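Local coordinates for protein geranyltranstransferase (Campylobacter jejuni, PDB 3NPK) that probably condenses geranyl diphosphate with isopentenyl diphosphate to make farnesyl diphosphate, releasing pyrophosphate, as a member of the polyprenyl synthetase family, at residues 40-46 / 278-282; 49-53 / 271-275; 183-187 / 197-201; 212-217 / 238-242. All blocks are in the same frame, centred on the assembly; numbering follows the deposited sequence. Where two conformers were deposited one is given.

Interaction 1 of 4, residues 40-46 / 278-282; sequences KHFRAQL and LIIQY. With PPV (pyrophosphate), chain C.
Two helical ends lie almost antiparallel: the axes of 42-46 and 278-282 make 166° and approach to 11.4 Å; the CA atoms of Phe42 and Leu278 are 7.0 Å apart. Large side chains fill this gap. His41, the N-cap, has left-handed backbone angles (55/34) that turn the chain from the Lys40 loop into helix 42-46. Leu278 (mt) fills a hollow walled by Phe42 CE1 (3.7 Å from Leu278 CB), Gln45 CB (3.7 Å from Leu278 CD2) and Leu46 CD2 (3.9 Å from Leu278 CD1). Phe42, chi1 t, projects between Leu278 and Tyr282, with Tyr282 CD1 over its face, 3.8 Å from Phe42 CG; the planes meet obliquely at 47°. Beside the N-terminus of helix 42-46, pyrophosphate O32 accepts from Lys40 N and Lys40 NZ, both 2.8 Å, and O31 from Arg43 NH1 at 3.1 Å. One water bridges Arg43 NH2, Tyr282 OH (each 2.8 Å) and pyrophosphate O11 (3.1 Å). Lys40 and Arg43 belong to a GGKxxR sequence, typical of the diphosphate-binding site of polyprenyl synthetases.

Interaction 2 of 4, residues 49-53 / 271-275; sequences SVVQS and LAQMI
Helices 49-53 and 271-275 run nearly antiparallel, at a signed crossing angle of 156° and with an axial approach of 9.5 Å. Register is set by two CA pairs, Ser49 with Met274 at 6.4 Å and Ser53 with Leu271 at 5.5 Å. Serines on one helix thus face long side chains on the other.

Van der Waals contacts carry the interface. Leu271 (tp) lays CD1 3.7 Å from Ser49 O and 3.7 Å from Val50 N, and also 4.1 Å from Val50 CG2, while Leu271 CB lies 3.5 Å from Ser53 OG. Met274, a selenomethionine with chi1 m, chi2 t and chi3 m, threads between the two serines: its CE is 3.3 Å from Ser53 CB and 3.5 Å from Ser49 O, and its SE is 3.8 Å from Ser49 CB.

In the all-helical prenyltransferase fold, this pairing packs the C-terminal helix 269-282 against helix 42-54, with Leu183 and Cys187 of helix 164-189 packing on Val50.

Both serine hydroxyls find partners in their own helix. Ser53 OG, at chi1 p, donates to Val50 O at 2.8 Å, and Ser49 OG is hydrogen-bonded to Gln45 O.

Interaction 3 of 4, residues 183-187 / 197-201; sequences LKMGC and SNQIY
From Leu183 onward, helix 183-187 runs nearly antiparallel to helix 197-201 at a signed crossing angle of 161°, the axes 8.6 Å apart; the nearest CA pairs are Lys184 with Tyr201 (5.3 Å) and Cys187 with Ser197 (5.8 Å). Leu183 (mt) points across, its CB 3.5 Å from Ile200 CG2. Lys184 is fully extended, all four chi angles t, so that its CD passes 3.9 Å from Tyr201 CD1. Its NZ reaches the solvent side, where a water hydrogen-bonds to Asn198 ND2 (2.8 Å) and weakly to Lys184 NZ (3.3 Å). This is a helical hairpin of the all-helical prenyltransferase fold: the long helices 164-189 and 194-220 are joined by a short turn, and the contact sits close to it. Tyr201 OH is hydrogen-bonded to Asn141 of helix 128-142, tying the hairpin to its neighbour. A turn further on, Cys187 (m) again faces across, with CB 3.3 Å from Ser197 OG and SG 3.6 Å from Ile200 CD1. Ser197 OG itself is hydrogen-bonded to Asn193 O in the turn.

Interaction 4 of 4, residues 212-217 / 238-242; sequences QINDDI and NSFVN
Residues 212-217 form regular helix, with Asp216 N bonded to Gln212 O (3.1 Å) and Ile217 N to Ile213 O (3.0 Å). Opposite them, 238-239 is a loop that leads into a helix beginning at Phe240: Ser239 is extended (-145/157) and occupies the N-cap position, and Phe240 (-65/-30) starts the turn. Ser239 OG accepts from Asn242 N at 3.1 Å and weakly from Val241 N at 3.2 Å. The CA atoms of Ile213 and Phe240 are 6.1 Å apart, those of Asp216 and Ser239 6.0 Å.

Asp216 (chi1 m) points at this helix start, and its OD2 accepts from Phe240 N at 2.7 Å with an N-H...acceptor angle of 171°. Ser239 CA also lies 3.3 Å from Asp216 OD2. Asp215 and Asp216 open a DDxxD sequence, the second aspartate-rich motif of polyprenyl synthetases, which in relatives serves magnesium and diphosphate; no magnesium is present among these atoms, and the amide bound by Asp216 OD2 lies beyond the unmodelled residues 222-237.

Around this bond the side-chain packing is largely apolar. Ile213 (mt) puts CG1 over the Phe240 ring, a CH-pi contact 3.9 Å from the centroid and 12° off the normal. Phe240 also meets Leu164 and Glu168 of helix 164-189. Val241 (t) brings CG2 to 3.4 Å from Asp216 O and 4.1 Å from Ile217 CG1.

Interactions 1 and 2 join the same two helices, 42-54 and 269-282, with centres 11 Å apart; Leu278 CD1 lies 3.7 Å from Ser49 OG. Interaction 2 is buried, the other three partly so. Along the shared seam interaction 2 relies on van der Waals contact of Leu271 and Met274 with serines, Val50 and backbone, whereas interaction 1 opens onto charged residues holding pyrophosphate. Interaction 3 packs against both, through Val50 CG1 3.5 Å from Gly186 C and Leu46 CB 3.9 Å from Leu183 CD2; one water joins Lys184 and Asn198 at its exposed edge. Interaction 4 shares helix 194-220 with interaction 3, about 26 Å away between centres, and alone has a direct hydrogen bond between its segments.

Interaction 1 of 4, residues 40-46 / 278-282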
loop_
_atom_site.group_PDB
_atom_site.type_symbol
_atom_site.label_atom_id
_atom_site.label_comp_id
_atom_site.label_asym_id
_atom_site.label_seq_id
_atom_site.Cartn_x
_atom_site.Cartn_y
_atom_site.Cartn_z
ATOM N N LYS A 40 3.721 -0.731 21.011
ATOM C CA LYS A 40 4.820 -0.061 21.694
ATOM C C LYS A 40 5.393 1.100 20.876
ATOM O O LYS A 40 6.160 1.915 21.400
ATOM C CB LYS A 40 5.914 -1.072 22.046
ATOM C CG LYS A 40 5.448 -2.160 23.014
ATOM C CD LYS A 40 6.521 -3.235 23.236
ATOM C CE LYS A 40 6.675 -4.159 22.027
ATOM N NZ LYS A 40 5.403 -4.870 21.686
ATOM N N HIS A 41 4.993 1.174 19.606
ATOM C CA HIS A 41 5.477 2.204 18.667
ATOM C C HIS A 41 6.982 2.246 18.557
ATOM O O HIS A 41 7.559 3.319 18.375
ATOM C CB HIS A 41 4.989 3.603 19.032
ATOM C CG HIS A 41 3.511 3.708 19.179
ATOM N ND1 HIS A 41 2.618 3.000 18.401
ATOM C CD2 HIS A 41 2.768 4.458 20.021
ATOM C CE1 HIS A 41 1.384 3.304 18.769
ATOM N NE2 HIS A 41 1.448 4.187 19.748
ATOM N N PHE A 42 7.612 1.086 18.666
ATOM C CA PHE A 42 9.070 0.979 18.592
ATOM C C PHE A 42 9.596 1.597 17.290
ATOM O O PHE A 42 10.573 2.353 17.300
ATOM C CB PHE A 42 9.456 -0.509 18.718
ATOM C CG PHE A 42 10.920 -0.804 18.531
ATOM C CD1 PHE A 42 11.864 -0.379 19.464
ATOM C CD2 PHE A 42 11.352 -1.556 17.447
ATOM C CE1 PHE A 42 13.218 -0.686 19.294
ATOM C CE2 PHE A 42 12.693 -1.858 17.276
ATOM C CZ PHE A 42 13.623 -1.426 18.193
ATOM N N ARG A 43 8.951 1.292 16.169
ATOM C CA ARG A 43 9.443 1.808 14.896
ATOM C C ARG A 43 9.309 3.333 14.817
ATOM O O ARG A 43 10.266 4.036 14.444
ATOM C CB ARG A 43 8.735 1.108 13.738
ATOM C CG ARG A 43 9.080 -0.378 13.704
ATOM C CD ARG A 43 8.053 -1.236 12.983
ATOM N NE ARG A 43 8.375 -2.663 13.113
ATOM C CZ ARG A 43 8.120 -3.406 14.191
ATOM N NH1 ARG A 43 7.515 -2.876 15.248
ATOM N NH2 ARG A 43 8.463 -4.698 14.214
ATOM N N ALA A 44 8.132 3.850 15.154
ATOM C CA ALA A 44 7.956 5.301 15.267
ATOM C C ALA A 44 9.030 5.924 16.157
ATOM O O ALA A 44 9.621 6.951 15.810
ATOM C CB ALA A 44 6.566 5.627 15.826
ATOM N N GLN A 45 9.280 5.314 17.311
ATOM C CA GLN A 45 10.232 5.887 18.266
ATOM C C GLN A 45 11.680 5.861 17.783
ATOM O O GLN A 45 12.456 6.792 18.072
ATOM C CB GLN A 45 10.094 5.247 19.648
ATOM C CG GLN A 45 8.725 5.534 20.302
ATOM C CD GLN A 45 8.430 7.024 20.346
ATOM O OE1 GLN A 45 9.334 7.834 20.534
ATOM N NE2 GLN A 45 7.171 7.393 20.154
ATOM N N LEU A 46 12.058 4.821 17.040
ATOM C CA LEU A 46 13.388 4.809 16.420
ATOM C C LEU A 46 13.544 5.992 15.474
ATOM O O LEU A 46 14.549 6.705 15.519
ATOM C CB LEU A 46 13.621 3.509 15.653
ATOM C CG LEU A 46 13.832 2.251 16.499
ATOM C CD1 LEU A 46 13.850 1.068 15.556
ATOM C CD2 LEU A 46 15.127 2.342 17.306
ATOM N N LEU A 278 15.392 2.006 23.900
ATOM C CA LEU A 278 14.347 1.309 23.141
ATOM C C LEU A 278 14.668 -0.179 22.979
ATOM O O LEU A 278 13.755 -1.006 22.965
ATOM C CB LEU A 278 14.095 1.970 21.773
ATOM C CG LEU A 278 13.570 3.411 21.830
ATOM C CD1 LEU A 278 13.739 4.095 20.492
ATOM C CD2 LEU A 278 12.090 3.439 22.225
ATOM N N ILE A 279 15.960 -0.497 22.868
ATOM C CA ILE A 279 16.464 -1.874 22.812
ATOM C C ILE A 279 16.195 -2.620 24.113
ATOM O O ILE A 279 15.607 -3.706 24.107
ATOM C CB ILE A 279 18.004 -1.899 22.581
ATOM C CG1 ILE A 279 18.351 -1.503 21.140
ATOM C CG2 ILE A 279 18.587 -3.272 22.922
ATOM C CD1 ILE A 279 19.840 -1.262 20.906
ATOM N N ILE A 280 16.658 -2.041 25.221
ATOM C CA ILE A 280 16.505 -2.641 26.540
ATOM C C ILE A 280 15.023 -2.867 26.794
ATOM O O ILE A 280 14.612 -3.931 27.270
ATOM C CB ILE A 280 17.121 -1.756 27.650
ATOM C CG1 ILE A 280 18.650 -1.767 27.540
ATOM C CG2 ILE A 280 16.694 -2.244 29.022
ATOM C CD1 ILE A 280 19.371 -0.818 28.492
ATOM N N GLN A 281 14.222 -1.867 26.448
ATOM C CA GLN A 281 12.772 -2.008 26.492
ATOM C C GLN A 281 12.333 -3.254 25.736
ATOM O O GLN A 281 11.491 -4.024 26.214
ATOM C CB GLN A 281 12.095 -0.798 25.855
ATOM C CG GLN A 281 12.122 0.466 26.678
ATOM C CD GLN A 281 11.394 1.603 25.987
ATOM O OE1 GLN A 281 10.349 1.398 25.360
ATOM N NE2 GLN A 281 11.942 2.805 26.096
ATOM N N TYR A 282 12.873 -3.435 24.535
ATOM C CA TYR A 282 12.422 -4.522 23.671
ATOM C C TYR A 282 12.839 -5.881 24.218
ATOM O O TYR A 282 12.008 -6.780 24.360
ATOM C CB TYR A 282 12.930 -4.326 22.241
ATOM C CG TYR A 282 11.952 -4.792 21.185
ATOM C CD1 TYR A 282 11.009 -3.918 20.651
ATOM C CD2 TYR A 282 11.970 -6.099 20.728
ATOM C CE1 TYR A 282 10.111 -4.333 19.690
ATOM C CE2 TYR A 282 11.075 -6.529 19.759
ATOM C CZ TYR A 282 10.149 -5.640 19.245
ATOM O OH TYR A 282 9.263 -6.059 18.281
HETATM O O11 PPV C . 5.279 -6.985 16.836
HETATM P P1 PPV C . 5.506 -5.795 17.956
HETATM O O21 PPV C . 6.273 -6.367 19.293
HETATM O O31 PPV C . 6.317 -4.714 17.394
HETATM O OPP PPV C . 3.994 -5.355 18.419
HETATM P P2 PPV C . 3.409 -3.864 18.766
HETATM O O12 PPV C . 1.867 -4.211 19.237
HETATM O O22 PPV C . 3.298 -2.962 17.418
HETATM O O32 PPV C . 4.157 -3.208 19.852
HETATM O O HOH W 1 8.190 -6.974 15.810
#

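Interaction 2 of 4, residues 49-53 / 271-275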
loop_
_atom_site.group_PDB
_atom_site.type_symbol
_atom_site.label_atom_id
_atom_site.label_comp_id
_atom_site.label_asym_id
_atom_site.label_seq_id
_atom_site.Cartn_x
_atom_site.Cartn_y
_atom_site.Cartn_z
ATOM N N SER A 49 13.619 9.342 17.366
ATOM C CA SER A 49 14.847 9.496 18.151
ATOM C C SER A 49 15.958 10.020 17.249
ATOM O O SER A 49 16.712 10.934 17.631
ATOM C CB SER A 49 15.281 8.162 18.773
ATOM O OG SER A 49 14.366 7.702 19.763
ATOM N N VAL A 50 16.072 9.445 16.051
ATOM C CA VAL A 50 17.068 9.946 15.095
ATOM C C VAL A 50 16.837 11.437 14.821
ATOM O O VAL A 50 17.764 12.248 14.929
ATOM C CB VAL A 50 17.062 9.154 13.768
ATOM C CG1 VAL A 50 18.012 9.813 12.749
ATOM C CG2 VAL A 50 17.469 7.688 14.024
ATOM N N VAL A 51 15.604 11.808 14.483
ATOM C CA VAL A 51 15.307 13.204 14.178
ATOM C C VAL A 51 15.585 14.121 15.379
ATOM O O VAL A 51 16.249 15.157 15.249
ATOM C CB VAL A 51 13.852 13.384 13.687
ATOM C CG1 VAL A 51 13.564 14.862 13.410
ATOM C CG2 VAL A 51 13.617 12.551 12.427
ATOM N N GLN A 52 15.092 13.739 16.551
ATOM C CA GLN A 52 15.310 14.547 17.748
ATOM C C GLN A 52 16.801 14.793 18.004
ATOM O O GLN A 52 17.202 15.894 18.381
ATOM C CB GLN A 52 14.652 13.889 18.967
ATOM C CG GLN A 52 14.906 14.630 20.287
ATOM C CD GLN A 52 14.369 16.051 20.308
ATOM O OE1 GLN A 52 13.597 16.462 19.440
ATOM N NE2 GLN A 52 14.788 16.816 21.312
ATOM N N SER A 53 17.616 13.770 17.774
ATOM C CA SER A 53 19.045 13.833 18.081
ATOM C C SER A 53 19.827 14.675 17.077
ATOM O O SER A 53 20.918 15.163 17.379
ATOM C CB SER A 53 19.641 12.422 18.127
ATOM O OG SER A 53 19.842 11.905 16.818
ATOM N N LEU A 271 21.752 10.042 20.743
ATOM C CA LEU A 271 21.052 9.063 19.922
ATOM C C LEU A 271 21.364 7.642 20.380
ATOM O O LEU A 271 20.471 6.803 20.475
ATOM C CB LEU A 271 21.417 9.228 18.441
ATOM C CG LEU A 271 20.724 8.215 17.525
ATOM C CD1 LEU A 271 19.188 8.252 17.703
ATOM C CD2 LEU A 271 21.120 8.454 16.088
ATOM N N ALA A 272 22.629 7.371 20.669
ATOM C CA ALA A 272 23.012 6.045 21.137
ATOM C C ALA A 272 22.240 5.659 22.404
ATOM O O ALA A 272 21.727 4.537 22.512
ATOM C CB ALA A 272 24.519 5.973 21.389
ATOM N N GLN A 273 22.135 6.595 23.345
ATOM C CA GLN A 273 21.403 6.339 24.584
ATOM C C GLN A 273 19.902 6.100 24.334
ATOM O O GLN A 273 19.294 5.202 24.940
ATOM C CB GLN A 273 21.589 7.492 25.570
ATOM C CG GLN A 273 20.929 7.224 26.905
ATOM C CD GLN A 273 21.593 6.076 27.639
ATOM O OE1 GLN A 273 22.798 6.102 27.883
ATOM N NE2 GLN A 273 20.811 5.061 27.988
HETATM N N MSE A 274 19.304 6.902 23.457
HETATM C CA MSE A 274 17.901 6.714 23.091
HETATM C C MSE A 274 17.648 5.335 22.507
HETATM O O MSE A 274 16.663 4.676 22.846
HETATM C CB MSE A 274 17.447 7.793 22.118
HETATM C CG MSE A 274 17.252 9.131 22.785
HETATM SE SE MSE A 274 16.609 10.471 21.519
HETATM C CE MSE A 274 18.298 11.060 20.791
ATOM N N ILE A 275 18.531 4.890 21.626
ATOM C CA ILE A 275 18.336 3.585 21.015
ATOM C C ILE A 275 18.540 2.487 22.055
ATOM O O ILE A 275 17.799 1.505 22.085
ATOM C CB ILE A 275 19.244 3.390 19.791
ATOM C CG1 ILE A 275 18.866 4.412 18.704
ATOM C CG2 ILE A 275 19.158 1.942 19.257
ATOM C CD1 ILE A 275 19.745 4.362 17.477
#

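Interaction 3 of 4, residues 183-187 / 197-201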
loop_
_atom_site.group_PDB
_atom_site.type_symbol
_atom_site.label_atom_id
_atom_site.label_comp_id
_atom_site.label_asym_id
_atom_site.label_seq_id
_atom_site.Cartn_x
_atom_site.Cartn_y
_atom_site.Cartn_z
ATOM N N LEU A 183 14.917 3.651 11.118
ATOM C CA LEU A 183 16.140 4.400 11.414
ATOM C C LEU A 183 16.610 5.194 10.193
ATOM O O LEU A 183 16.922 6.383 10.313
ATOM C CB LEU A 183 17.243 3.453 11.883
ATOM C CG LEU A 183 16.998 2.892 13.281
ATOM C CD1 LEU A 183 17.855 1.642 13.554
ATOM C CD2 LEU A 183 17.242 3.971 14.358
ATOM N N LYS A 184 16.646 4.551 9.021
ATOM C CA LYS A 184 17.127 5.231 7.814
ATOM C C LYS A 184 16.221 6.413 7.444
ATOM O O LYS A 184 16.692 7.462 7.021
ATOM C CB LYS A 184 17.231 4.267 6.625
ATOM C CG LYS A 184 17.877 4.930 5.391
ATOM C CD LYS A 184 18.127 3.973 4.268
ATOM C CE LYS A 184 18.822 4.716 3.110
ATOM N NZ LYS A 184 19.042 3.873 1.922
HETATM N N MSE A 185 14.918 6.242 7.619
HETATM C CA MSE A 185 13.980 7.319 7.340
HETATM C C MSE A 185 14.217 8.527 8.265
HETATM O O MSE A 185 14.104 9.686 7.833
HETATM C CB MSE A 185 12.548 6.795 7.450
HETATM C CG MSE A 185 12.234 5.867 6.281
HETATM SE SE MSE A 185 10.591 4.851 6.470
HETATM C CE MSE A 185 9.333 6.239 5.943
ATOM N N GLY A 186 14.556 8.275 9.526
ATOM C CA GLY A 186 14.952 9.382 10.399
ATOM C C GLY A 186 16.144 10.133 9.798
ATOM O O GLY A 186 16.186 11.373 9.787
ATOM N N CYS A 187 17.105 9.390 9.268
ATOM C CA CYS A 187 18.288 10.000 8.663
ATOM C C CYS A 187 17.896 10.814 7.431
ATOM O O CYS A 187 18.414 11.924 7.203
ATOM C CB CYS A 187 19.308 8.924 8.275
ATOM S SG CYS A 187 19.993 8.008 9.666
ATOM N N SER A 197 24.036 7.216 7.091
ATOM C CA SER A 197 22.683 6.676 6.947
ATOM C C SER A 197 22.737 5.181 6.672
ATOM O O SER A 197 21.948 4.420 7.219
ATOM C CB SER A 197 21.936 7.395 5.826
ATOM O OG SER A 197 21.794 8.769 6.141
ATOM N N ASN A 198 23.674 4.754 5.829
ATOM C CA ASN A 198 23.798 3.334 5.506
ATOM C C ASN A 198 24.266 2.542 6.730
ATOM O O ASN A 198 23.845 1.410 6.943
ATOM C CB ASN A 198 24.781 3.125 4.342
ATOM C CG ASN A 198 24.238 3.618 3.007
ATOM O OD1 ASN A 198 25.000 3.864 2.049
ATOM N ND2 ASN A 198 22.936 3.767 2.925
ATOM N N GLN A 199 25.157 3.126 7.527
ATOM C CA GLN A 199 25.615 2.457 8.748
ATOM C C GLN A 199 24.460 2.249 9.713
ATOM O O GLN A 199 24.355 1.206 10.366
ATOM C CB GLN A 199 26.745 3.245 9.421
ATOM C CG GLN A 199 28.017 3.211 8.591
ATOM C CD GLN A 199 29.185 3.908 9.249
ATOM O OE1 GLN A 199 30.330 3.740 8.822
ATOM N NE2 GLN A 199 28.909 4.706 10.278
ATOM N N ILE A 200 23.593 3.250 9.806
ATOM C CA ILE A 200 22.467 3.186 10.737
ATOM C C ILE A 200 21.410 2.174 10.253
ATOM O O ILE A 200 20.838 1.437 11.052
ATOM C CB ILE A 200 21.918 4.617 10.977
ATOM C CG1 ILE A 200 22.893 5.402 11.863
ATOM C CG2 ILE A 200 20.552 4.598 11.599
ATOM C CD1 ILE A 200 22.715 6.930 11.802
ATOM N N TYR A 201 21.181 2.103 8.945
ATOM C CA TYR A 201 20.318 1.056 8.393
ATOM C C TYR A 201 20.856 -0.332 8.763
ATOM O O TYR A 201 20.112 -1.204 9.207
ATOM C CB TYR A 201 20.207 1.215 6.882
ATOM C CG TYR A 201 19.301 0.218 6.197
ATOM C CD1 TYR A 201 17.950 0.487 6.001
ATOM C CD2 TYR A 201 19.802 -0.991 5.734
ATOM C CE1 TYR A 201 17.124 -0.424 5.344
ATOM C CE2 TYR A 201 18.986 -1.909 5.085
ATOM C CZ TYR A 201 17.649 -1.622 4.897
ATOM O OH TYR A 201 16.837 -2.520 4.252
HETATM O O HOH W 2 21.714 5.835 1.583
#

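Interaction 4 of 4, residues 212-217 / 238-242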
loop_
_atom_site.group_PDB
_atom_site.type_symbol
_atom_site.label_atom_id
_atom_site.label_comp_id
_atom_site.label_asym_id
_atom_site.label_seq_id
_atom_site.Cartn_x
_atom_site.Cartn_y
_atom_site.Cartn_z
ATOM N N GLN A 212 14.859 -11.404 17.085
ATOM C CA GLN A 212 14.292 -12.700 16.725
ATOM C C GLN A 212 15.038 -13.866 17.368
ATOM O O GLN A 212 14.419 -14.847 17.805
ATOM C CB GLN A 212 14.239 -12.854 15.204
ATOM C CG GLN A 212 13.233 -11.928 14.551
ATOM C CD GLN A 212 11.851 -12.086 15.146
ATOM O OE1 GLN A 212 11.367 -13.204 15.318
ATOM N NE2 GLN A 212 11.207 -10.967 15.464
ATOM N N ILE A 213 16.362 -13.776 17.428
ATOM C CA ILE A 213 17.139 -14.810 18.108
ATOM C C ILE A 213 16.746 -14.839 19.569
ATOM O O ILE A 213 16.535 -15.909 20.139
ATOM C CB ILE A 213 18.656 -14.565 18.012
ATOM C CG1 ILE A 213 19.104 -14.555 16.553
ATOM C CG2 ILE A 213 19.416 -15.637 18.809
ATOM C CD1 ILE A 213 20.553 -14.130 16.370
ATOM N N ASN A 214 16.627 -13.659 20.169
ATOM C CA ASN A 214 16.203 -13.534 21.564
ATOM C C ASN A 214 14.856 -14.206 21.810
ATOM O O ASN A 214 14.670 -14.879 22.824
ATOM C CB ASN A 214 16.140 -12.056 21.981
ATOM C CG ASN A 214 15.695 -11.874 23.425
ATOM O OD1 ASN A 214 16.376 -12.311 24.355
ATOM N ND2 ASN A 214 14.549 -11.226 23.618
ATOM N N ASP A 215 13.914 -14.014 20.887
ATOM C CA ASP A 215 12.610 -14.667 21.000
ATOM C C ASP A 215 12.717 -16.189 20.973
ATOM O O ASP A 215 12.067 -16.877 21.767
ATOM C CB ASP A 215 11.662 -14.187 19.903
ATOM C CG ASP A 215 11.199 -12.764 20.123
ATOM O OD1 ASP A 215 11.438 -12.217 21.221
ATOM O OD2 ASP A 215 10.596 -12.185 19.196
ATOM N N ASP A 216 13.533 -16.722 20.070
ATOM C CA ASP A 216 13.709 -18.172 19.989
ATOM C C ASP A 216 14.331 -18.716 21.275
ATOM O O ASP A 216 14.017 -19.824 21.709
ATOM C CB ASP A 216 14.566 -18.562 18.785
ATOM C CG ASP A 216 13.823 -18.430 17.464
ATOM O OD1 ASP A 216 12.627 -18.054 17.478
ATOM O OD2 ASP A 216 14.440 -18.709 16.412
ATOM N N ILE A 217 15.211 -17.935 21.890
ATOM C CA ILE A 217 15.841 -18.365 23.132
ATOM C C ILE A 217 14.807 -18.360 24.247
ATOM O O ILE A 217 14.706 -19.312 25.028
ATOM C CB ILE A 217 17.028 -17.462 23.512
ATOM C CG1 ILE A 217 18.196 -17.703 22.563
ATOM C CG2 ILE A 217 17.477 -17.729 24.956
ATOM C CD1 ILE A 217 19.193 -16.560 22.525
ATOM N N ASN A 238 10.940 -24.131 12.844
ATOM C CA ASN A 238 12.264 -23.577 12.564
ATOM C C ASN A 238 12.671 -22.537 13.591
ATOM O O ASN A 238 12.015 -21.510 13.736
ATOM C CB ASN A 238 12.293 -22.926 11.180
ATOM C CG ASN A 238 12.007 -23.915 10.063
ATOM O OD1 ASN A 238 12.796 -24.830 9.813
ATOM N ND2 ASN A 238 10.878 -23.733 9.389
ATOM N N SER A 239 13.761 -22.783 14.301
ATOM C CA SER A 239 14.232 -21.780 15.250
ATOM C C SER A 239 15.750 -21.754 15.320
ATOM O O SER A 239 16.420 -22.735 14.983
ATOM C CB SER A 239 13.618 -22.003 16.640
ATOM O OG SER A 239 14.509 -22.683 17.509
ATOM N N PHE A 240 16.289 -20.620 15.752
ATOM C CA PHE A 240 17.733 -20.467 15.854
ATOM C C PHE A 240 18.295 -21.423 16.909
ATOM O O PHE A 240 19.446 -21.868 16.818
ATOM C CB PHE A 240 18.090 -19.019 16.207
ATOM C CG PHE A 240 17.943 -18.051 15.056
ATOM C CD1 PHE A 240 18.913 -17.975 14.070
ATOM C CD2 PHE A 240 16.840 -17.210 14.973
ATOM C CE1 PHE A 240 18.787 -17.076 13.019
ATOM C CE2 PHE A 240 16.709 -16.305 13.932
ATOM C CZ PHE A 240 17.684 -16.235 12.954
ATOM N N VAL A 241 17.485 -21.720 17.920
ATOM C CA VAL A 241 17.898 -22.632 18.981
ATOM C C VAL A 241 17.979 -24.073 18.471
ATOM O O VAL A 241 18.918 -24.804 18.788
ATOM C CB VAL A 241 16.952 -22.556 20.196
ATOM C CG1 VAL A 241 17.350 -23.587 21.244
ATOM C CG2 VAL A 241 16.965 -21.149 20.790
ATOM N N ASN A 242 17.001 -24.473 17.667
ATOM C CA ASN A 242 17.004 -25.811 17.082
ATOM C C ASN A 242 18.200 -26.038 16.169
ATOM O O ASN A 242 18.810 -27.108 16.181
ATOM C CB ASN A 242 15.711 -26.066 16.312
ATOM C CG ASN A 242 14.520 -26.253 17.224
ATOM O OD1 ASN A 242 14.651 -26.788 18.330
ATOM N ND2 ASN A 242 13.346 -25.821 16.769
#